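Side-chain contact in cellulose synthase 1 (Gluconacetobacter xylinus, PDB 4I86), which carries a regulatory PilZ domain, the fragment modelled here, a small antiparallel beta-barrel of the cyclic di-GMP-binding family: residues E94-V97 / I98-V101. Sequence-based numbering, arbitrary orientation.
Sequences EFSV and IRLV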
ATOM      1  N   GLU A  94       9.390   8.311   2.645  1.00 22.36           N
ATOM      2  CA  GLU A  94      10.312   7.205   2.875  1.00 27.11           C
ATOM      3  C   GLU A  94      10.083   6.618   4.268  1.00 19.75           C
ATOM      4  O   GLU A  94       9.974   5.400   4.442  1.00 17.64           O
ATOM      5  CB  GLU A  94      11.765   7.697   2.761  1.00 25.86           C
ATOM      6  CG  GLU A  94      12.808   6.646   3.134  1.00 27.21           C
ATOM      7  CD  GLU A  94      12.911   5.536   2.099  1.00 29.97           C
ATOM      8  OE1 GLU A  94      13.288   4.395   2.459  1.00 29.43           O
ATOM      9  OE2 GLU A  94      12.648   5.818   0.909  1.00 33.63           O
ATOM     10  N   PHE A  95       9.987   7.487   5.264  1.00 19.63           N
ATOM     11  CA  PHE A  95       9.857   7.026   6.641  1.00 19.85           C
ATOM     12  C   PHE A  95       8.472   6.558   7.047  1.00 20.81           C
ATOM     13  O   PHE A  95       8.338   5.827   8.026  1.00 18.72           O
ATOM     14  CB  PHE A  95      10.403   8.057   7.637  1.00 21.21           C
ATOM     15  CG  PHE A  95      11.902   8.052   7.731  1.00 18.57           C
ATOM     16  CD1 PHE A  95      12.561   7.023   8.385  1.00 19.98           C
ATOM     17  CD2 PHE A  95      12.652   9.054   7.142  1.00 21.79           C
ATOM     18  CE1 PHE A  95      13.955   7.000   8.457  1.00 21.64           C
ATOM     19  CE2 PHE A  95      14.045   9.046   7.221  1.00 23.00           C
ATOM     20  CZ  PHE A  95      14.688   8.014   7.881  1.00 23.40           C
ATOM     21  N   SER A  96       7.444   6.948   6.304  1.00 18.87           N
ATOM     22  CA  SER A  96       6.124   6.387   6.565  1.00 20.29           C
ATOM     23  C   SER A  96       6.146   4.925   6.176  1.00 17.94           C
ATOM     24  O   SER A  96       5.616   4.076   6.889  1.00 16.32           O
ATOM     25  CB  SER A  96       5.048   7.119   5.773  1.00 21.69           C
ATOM     26  OG  SER A  96       4.988   8.467   6.198  1.00 23.51           O
ATOM     27  N   VAL A  97       6.789   4.631   5.049  1.00 17.87           N
ATOM     28  CA  VAL A  97       6.947   3.249   4.600  1.00 18.55           C
ATOM     29  C   VAL A  97       7.754   2.450   5.620  1.00 16.34           C
ATOM     30  O   VAL A  97       7.371   1.348   5.973  1.00 16.35           O
ATOM     31  CB  VAL A  97       7.628   3.162   3.220  1.00 18.50           C
ATOM     32  CG1 VAL A  97       7.953   1.689   2.864  1.00 17.96           C
ATOM     33  CG2 VAL A  97       6.737   3.792   2.163  1.00 18.61           C
ATOM     34  N   ILE A  98       8.870   3.011   6.084  1.00 16.91           N
ATOM     35  CA  ILE A  98       9.690   2.367   7.109  1.00 20.64           C
ATOM     36  C   ILE A  98       8.872   2.116   8.385  1.00 18.62           C
ATOM     37  O   ILE A  98       8.911   1.020   8.960  1.00 19.47           O
ATOM     38  CB  ILE A  98      10.976   3.193   7.421  1.00 16.60           C
ATOM     39  CG1 ILE A  98      11.922   3.199   6.219  1.00 17.98           C
ATOM     40  CG2 ILE A  98      11.670   2.690   8.675  1.00 17.79           C
ATOM     41  CD1 ILE A  98      13.154   4.111   6.379  1.00 16.90           C
ATOM     42  N   ARG A  99       8.128   3.124   8.834  1.00 17.72           N
ATOM     43  CA  ARG A  99       7.352   2.979  10.069  1.00 22.01           C
ATOM     44  C   ARG A  99       6.346   1.835   9.964  1.00 20.50           C
ATOM     45  O   ARG A  99       6.153   1.089  10.912  1.00 22.35           O
ATOM     46  CB  ARG A  99       6.615   4.280  10.424  1.00 23.11           C
ATOM     47  CG  ARG A  99       7.505   5.354  11.049  1.00 27.10           C
ATOM     48  CD  ARG A  99       6.656   6.490  11.671  1.00 32.46           C
ATOM     49  NE  ARG A  99       6.210   7.437  10.666  1.00 38.30           N
ATOM     50  CZ  ARG A  99       4.974   7.905  10.563  1.00 33.89           C
ATOM     51  NH1 ARG A  99       4.033   7.531  11.417  1.00 37.79           N
ATOM     52  NH2 ARG A  99       4.688   8.761   9.598  1.00 33.97           N
ATOM     53  N   LEU A 100       5.681   1.742   8.817  1.00 19.26           N
ATOM     54  CA  LEU A 100       4.736   0.670   8.530  1.00 20.57           C
ATOM     55  C   LEU A 100       5.385  -0.709   8.531  1.00 22.05           C
ATOM     56  O   LEU A 100       4.965  -1.598   9.277  1.00 23.35           O
ATOM     57  CB  LEU A 100       4.068   0.903   7.173  1.00 18.01           C
ATOM     58  CG  LEU A 100       3.064  -0.142   6.656  1.00 23.91           C
ATOM     59  CD1 LEU A 100       1.922  -0.369   7.654  1.00 23.26           C
ATOM     60  CD2 LEU A 100       2.504   0.270   5.278  1.00 21.19           C
ATOM     61  N   VAL A 101       6.394  -0.889   7.686  1.00 22.43           N
ATOM     62  CA  VAL A 101       7.056  -2.185   7.545  1.00 22.29           C
ATOM     63  C   VAL A 101       7.780  -2.631   8.811  1.00 21.51           C
ATOM     64  O   VAL A 101       7.589  -3.754   9.265  1.00 23.98           O
ATOM     65  CB  VAL A 101       8.052  -2.187   6.362  1.00 24.51           C
ATOM     66  CG1 VAL A 101       8.827  -3.519   6.297  1.00 25.06           C
ATOM     67  CG2 VAL A 101       7.323  -1.928   5.064  1.00 20.91           C
TER
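Ile98, Arg99, Leu100 and Val101 each donate a backbone N-H to the carbonyl four residues earlier, the i to i+4 bonds of an alpha-helix, the straightest of them (177°) from Val101 N to Val97 O. At the flank of the helix, where Glu94 and Ile98 both touch Met38, Ile98 reaches back: with CG1 anti to the carbonyl carbon (chi1 -67°) and the chain extended beyond it, CD1 comes 3.6 Å from CD1 of Phe95 and just as near its CE1, approaching the ring obliquely. The same methyl lies 3.9 Å from OE1 of Glu94, so it sits between an aromatic ring and a carboxylate. Arg99 folds over the Phe95 carbonyl, its CG 3.2 Å from Phe95 O, and a bend at chi3 (-81°) brings NH2 to 3.4 Å from Ser96 OG. That hydroxyl is hydrogen-bonded to Gln92 O, one turn back, while NH1 of Arg99 forms a salt bridge with Glu66. On the buried side, Val97 CG1 and Val101 CG2 lie 4.3 Å apart; Val97 and Leu100 both pack on Leu70 and Trp86. Such i to i+3 and i to i+4 contacts run along the C-terminal helix 91-105, which lies against the PilZ beta-barrel.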